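Local coordinates for nisin biosynthesis protein NisC (PDB 2G0D), which cyclises the lantibiotic nisin during its biosynthesis, forming thioether rings in the dehydrated precursor peptide with the help of a bound zinc ion, at residues K101-N104 with L105-L109; I150-E153 with Q154-D157. All blocks are in the same frame, centred on the assembly; numbering follows the deposited sequence.

Contact 1: residues K101-N104 with L105-L109; sequences KYKN and LLDSL
L106 sits one turn beyond Y102 and packs down on that residue's carbonyl: its CG is 3.4 Å from Y102 O, while its backbone N donates to the same oxygen at 2.8 Å, almost in line with the C=O bond. With CG beside its own backbone N (chi1 -75°), the leucine reaches the inner side of the helix, where it meets A89 and I92 of helix 85-92. Y102 is buried as well; its ring lies against Q57 and I64 of helix 53-74, its hydroxyl bonds D61, and one ring face carries the CG of K101 near the rim. L105 turns to I64 and V68 of that same helix, its CB 3.5 Å from K101 O. This is the start of helix 100-122, one of the helices of the LanC alpha toroid, and i to i+4 bonds run through it: L105 N to K101 O, L106 N to Y102 O, D107 N to K103 O. The outer side is looser. K103 and D107 run side by side, K103 CG 3.8 Å from D107 OD2, yet their charges do not pair: K103 NZ stays 6.7 Å from D107 OD2. The lysine, bent at its outer torsions, forms a salt bridge with E97, and D107 OD1 forms one with R96. Farther round, on the exposed surface, S108 grips N104 O twice. S108 N and S108 OG, the latter 3.1 Å from N104 O, reach that oxygen from opposite faces of the carbonyl plane, the hydroxyl being held beside the serine's own N at chi1 -56°.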
loop_
_atom_site.group_PDB
_atom_site.type_symbol
_atom_site.label_atom_id
_atom_site.label_comp_id
_atom_site.label_asym_id
_atom_site.label_seq_id
_atom_site.Cartn_x
_atom_site.Cartn_y
_atom_site.Cartn_z
ATOM N N LYS A 101 -5.639 -13.371 23.931
ATOM C CA LYS A 101 -4.241 -12.977 23.672
ATOM C C LYS A 101 -4.045 -12.140 22.396
ATOM O O LYS A 101 -3.235 -11.218 22.393
ATOM C CB LYS A 101 -3.302 -14.198 23.670
ATOM C CG LYS A 101 -3.415 -15.093 22.449
ATOM C CD LYS A 101 -2.653 -16.395 22.628
ATOM C CE LYS A 101 -2.523 -17.116 21.285
ATOM N NZ LYS A 101 -1.829 -18.430 21.447
ATOM N N TYR A 102 -4.774 -12.468 21.328
ATOM C CA TYR A 102 -4.728 -11.684 20.077
ATOM C C TYR A 102 -5.308 -10.295 20.287
ATOM O O TYR A 102 -4.674 -9.296 19.939
ATOM C CB TYR A 102 -5.499 -12.380 18.958
ATOM C CG TYR A 102 -5.028 -13.778 18.646
ATOM C CD1 TYR A 102 -3.680 -14.051 18.378
ATOM C CD2 TYR A 102 -5.936 -14.832 18.611
ATOM C CE1 TYR A 102 -3.256 -15.356 18.079
ATOM C CE2 TYR A 102 -5.532 -16.130 18.308
ATOM C CZ TYR A 102 -4.202 -16.388 18.033
ATOM O OH TYR A 102 -3.837 -17.685 17.745
ATOM N N LYS A 103 -6.498 -10.246 20.881
ATOM C CA LYS A 103 -7.160 -8.985 21.202
ATOM C C LYS A 103 -6.302 -8.130 22.146
ATOM O O LYS A 103 -6.198 -6.918 21.961
ATOM C CB LYS A 103 -8.561 -9.239 21.797
ATOM C CG LYS A 103 -9.219 -7.996 22.392
ATOM C CD LYS A 103 -10.621 -8.265 22.990
ATOM C CE LYS A 103 -11.739 -7.977 21.959
ATOM N NZ LYS A 103 -12.384 -9.218 21.407
ATOM N N ASN A 104 -5.686 -8.762 23.141
ATOM C CA ASN A 104 -4.806 -8.044 24.066
ATOM C C ASN A 104 -3.638 -7.413 23.333
ATOM O O ASN A 104 -3.347 -6.244 23.527
ATOM C CB ASN A 104 -4.295 -8.954 25.197
ATOM C CG ASN A 104 -5.330 -9.167 26.297
ATOM O OD1 ASN A 104 -6.389 -8.522 26.326
ATOM N ND2 ASN A 104 -5.027 -10.083 27.211
ATOM N N LEU A 105 -2.998 -8.186 22.457
ATOM C CA LEU A 105 -1.909 -7.676 21.630
ATOM C C LEU A 105 -2.361 -6.542 20.705
ATOM O O LEU A 105 -1.684 -5.526 20.600
ATOM C CB LEU A 105 -1.263 -8.811 20.824
ATOM C CG LEU A 105 -0.046 -8.472 19.945
ATOM C CD1 LEU A 105 1.068 -7.719 20.753
ATOM C CD2 LEU A 105 0.515 -9.724 19.283
ATOM N N LEU A 106 -3.498 -6.714 20.035
ATOM C CA LEU A 106 -4.007 -5.689 19.104
ATOM C C LEU A 106 -4.317 -4.355 19.824
ATOM O O LEU A 106 -3.983 -3.291 19.313
ATOM C CB LEU A 106 -5.234 -6.203 18.335
ATOM C CG LEU A 106 -4.925 -7.212 17.204
ATOM C CD1 LEU A 106 -6.146 -8.049 16.793
ATOM C CD2 LEU A 106 -4.376 -6.463 15.980
ATOM N N ASP A 107 -4.932 -4.433 21.009
ATOM C CA ASP A 107 -5.216 -3.253 21.840
ATOM C C ASP A 107 -3.962 -2.463 22.210
ATOM O O ASP A 107 -3.953 -1.239 22.115
ATOM C CB ASP A 107 -5.988 -3.647 23.114
ATOM C CG ASP A 107 -7.429 -4.035 22.829
ATOM O OD1 ASP A 107 -7.933 -3.743 21.714
ATOM O OD2 ASP A 107 -8.063 -4.644 23.713
ATOM N N SER A 108 -2.912 -3.175 22.620
ATOM C CA SER A 108 -1.599 -2.578 22.881
ATOM C C SER A 108 -1.048 -1.884 21.658
ATOM O O SER A 108 -0.584 -0.742 21.726
ATOM C CB SER A 108 -0.596 -3.641 23.310
ATOM O OG SER A 108 -1.092 -4.327 24.426
ATOM N N LEU A 109 -1.076 -2.595 20.543
ATOM C CA LEU A 109 -0.604 -2.031 19.276
ATOM C C LEU A 109 -1.367 -0.764 18.927
ATOM O O LEU A 109 -0.764 0.233 18.586
ATOM C CB LEU A 109 -0.667 -3.073 18.151
ATOM C CG LEU A 109 0.335 -4.221 18.285
ATOM C CD1 LEU A 109 -0.054 -5.383 17.406
ATOM C CD2 LEU A 109 1.762 -3.754 17.997
#

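Contact 2: residues I150-E153 with Q154-D157; sequences INDE and QYDD
The backbone turns at D152-Y155, where Y155 N donates to D152 O at 3.3 Å from above the carbonyl plane, and D156 N then reaches E153 O at 3.1 Å, far out of that carbonyl's plane. Inside the turn the carboxylate of D152, its CG anti to the backbone N (chi1 -169°), takes two bonds from Q154, one to each oxygen. Q154 N meets D152 OD1 at 3.2 Å, and Q154 NE2 meets D152 OD2 at 2.6 Å; both bonds are nearly straight, and both donors come from above the carboxylate plane. The side-chain N-H points at OD2 within the amide's own plane, and the amide and carboxylate planes are turned 66° against each other. Q154 puts CG between its backbone N and carbonyl carbon (chi1 67°), which also lays that methylene over the centre of one face of the Y155 ring. I150 CG2 approaches Y155 CD2 obliquely, to 3.8 Å, and helix 100-122 adds N110, R111 and E114 around the tyrosine. D156 lies against E153, its OD2 3.4 Å from E153 CB. Water 1 donates to both D152 O and D156 OD1, an oxygen that Y223 OH also binds, while water 2 links E153 O to D157 N. Each of these waters bridges the two segments, whereas the Y155 ring is buried. D152 thus uses its carboxylate to hold the N-H of Q154, two residues on, and its carbonyl to hold that of Y155, three residues on: an Asx turn overlapping a beta turn, leading to the N-cap residue Y155 and into helix 156-168 of the LanC alpha toroid.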
loop_
_atom_site.group_PDB
_atom_site.type_symbol
_atom_site.label_atom_id
_atom_site.label_comp_id
_atom_site.label_asym_id
_atom_site.label_seq_id
_atom_site.Cartn_x
_atom_site.Cartn_y
_atom_site.Cartn_z
ATOM N N ILE A 150 -10.812 -0.627 11.945
ATOM C CA ILE A 150 -11.322 -0.730 13.306
ATOM C C ILE A 150 -12.618 0.069 13.420
ATOM O O ILE A 150 -12.631 1.279 13.194
ATOM C CB ILE A 150 -10.294 -0.214 14.363
ATOM C CG1 ILE A 150 -8.905 -0.842 14.169
ATOM C CG2 ILE A 150 -10.795 -0.474 15.772
ATOM C CD1 ILE A 150 -7.825 -0.136 14.988
ATOM N N ASN A 151 -13.703 -0.606 13.794
ATOM C CA ASN A 151 -15.004 0.066 13.924
ATOM C C ASN A 151 -15.258 0.712 15.294
ATOM O O ASN A 151 -16.204 1.462 15.461
ATOM C CB ASN A 151 -16.157 -0.868 13.523
ATOM C CG ASN A 151 -16.038 -1.366 12.084
ATOM O OD1 ASN A 151 -16.069 -2.571 11.842
ATOM N ND2 ASN A 151 -15.887 -0.452 11.133
ATOM N N ASP A 152 -14.407 0.427 16.261
ATOM C CA ASP A 152 -14.488 1.037 17.597
ATOM C C ASP A 152 -14.459 2.569 17.504
ATOM O O ASP A 152 -13.469 3.136 17.022
ATOM C CB ASP A 152 -13.321 0.535 18.438
ATOM C CG ASP A 152 -13.446 0.892 19.911
ATOM O OD1 ASP A 152 -14.281 1.751 20.286
ATOM O OD2 ASP A 152 -12.673 0.310 20.698
ATOM N N GLU A 153 -15.528 3.232 17.978
ATOM C CA GLU A 153 -15.644 4.699 17.868
ATOM C C GLU A 153 -14.618 5.517 18.688
ATOM O O GLU A 153 -14.468 6.728 18.474
ATOM C CB GLU A 153 -17.093 5.190 18.113
ATOM C CG GLU A 153 -17.459 5.551 19.544
ATOM C CD GLU A 153 -18.877 6.153 19.660
ATOM O OE1 GLU A 153 -19.032 7.294 20.179
ATOM O OE2 GLU A 153 -19.844 5.481 19.237
ATOM N N GLN A 154 -13.901 4.861 19.597
ATOM C CA GLN A 154 -12.855 5.541 20.372
ATOM C C GLN A 154 -11.710 6.060 19.470
ATOM O O GLN A 154 -10.957 6.946 19.872
ATOM C CB GLN A 154 -12.320 4.635 21.494
ATOM C CG GLN A 154 -11.551 3.400 21.002
ATOM C CD GLN A 154 -10.751 2.728 22.116
ATOM O OE1 GLN A 154 -9.932 3.373 22.773
ATOM N NE2 GLN A 154 -10.972 1.435 22.324
ATOM N N TYR A 155 -11.612 5.538 18.242
ATOM C CA TYR A 155 -10.554 5.958 17.311
ATOM C C TYR A 155 -11.007 7.019 16.301
ATOM O O TYR A 155 -10.254 7.405 15.396
ATOM C CB TYR A 155 -9.924 4.747 16.656
ATOM C CG TYR A 155 -9.284 3.812 17.673
ATOM C CD1 TYR A 155 -8.227 4.258 18.499
ATOM C CD2 TYR A 155 -9.752 2.509 17.844
ATOM C CE1 TYR A 155 -7.642 3.414 19.444
ATOM C CE2 TYR A 155 -9.180 1.660 18.786
ATOM C CZ TYR A 155 -8.123 2.122 19.579
ATOM O OH TYR A 155 -7.539 1.287 20.505
ATOM N N ASP A 156 -12.231 7.516 16.503
ATOM C CA ASP A 156 -12.837 8.507 15.632
ATOM C C ASP A 156 -12.038 9.787 15.650
ATOM O O ASP A 156 -11.758 10.374 14.595
ATOM C CB ASP A 156 -14.301 8.755 16.034
ATOM C CG ASP A 156 -15.245 7.623 15.559
ATOM O OD1 ASP A 156 -14.793 6.678 14.862
ATOM O OD2 ASP A 156 -16.445 7.675 15.889
ATOM N N ASP A 157 -11.629 10.191 16.841
ATOM C CA ASP A 157 -10.863 11.417 16.997
ATOM C C ASP A 157 -9.515 11.329 16.284
ATOM O O ASP A 157 -9.179 12.231 15.532
ATOM C CB ASP A 157 -10.721 11.818 18.479
ATOM C CG ASP A 157 -12.023 12.301 19.073
ATOM O OD1 ASP A 157 -12.792 12.993 18.375
ATOM O OD2 ASP A 157 -12.299 11.999 20.257
HETATM O O HOH W 1 -12.954 4.735 14.993
HETATM O O HOH W 2 -12.864 9.376 19.298
HETATM O O HOH W 3 -17.000 9.374 18.390
#

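In the fold
Contacts 1 and 2 follow one another along the chain and lie on the same side of its centre, 16 Å apart between centres, with nearest atoms about 5 Å apart. Contact 1 is partly buried and belongs wholly to helix 100-122; contact 2 is a surface turn leading into helix 156-168. Helix 100-122 connects them, because its later residues N110, R111 and E114 meet Y155 of contact 2. Their chemistry follows their place: residues 101-109 combine regular helical bonding with leucines set against helices 53-74 and 85-92, whereas residues 150-157 rely on a carboxylate, an amide and bridging waters, with one buried ring facing the protein.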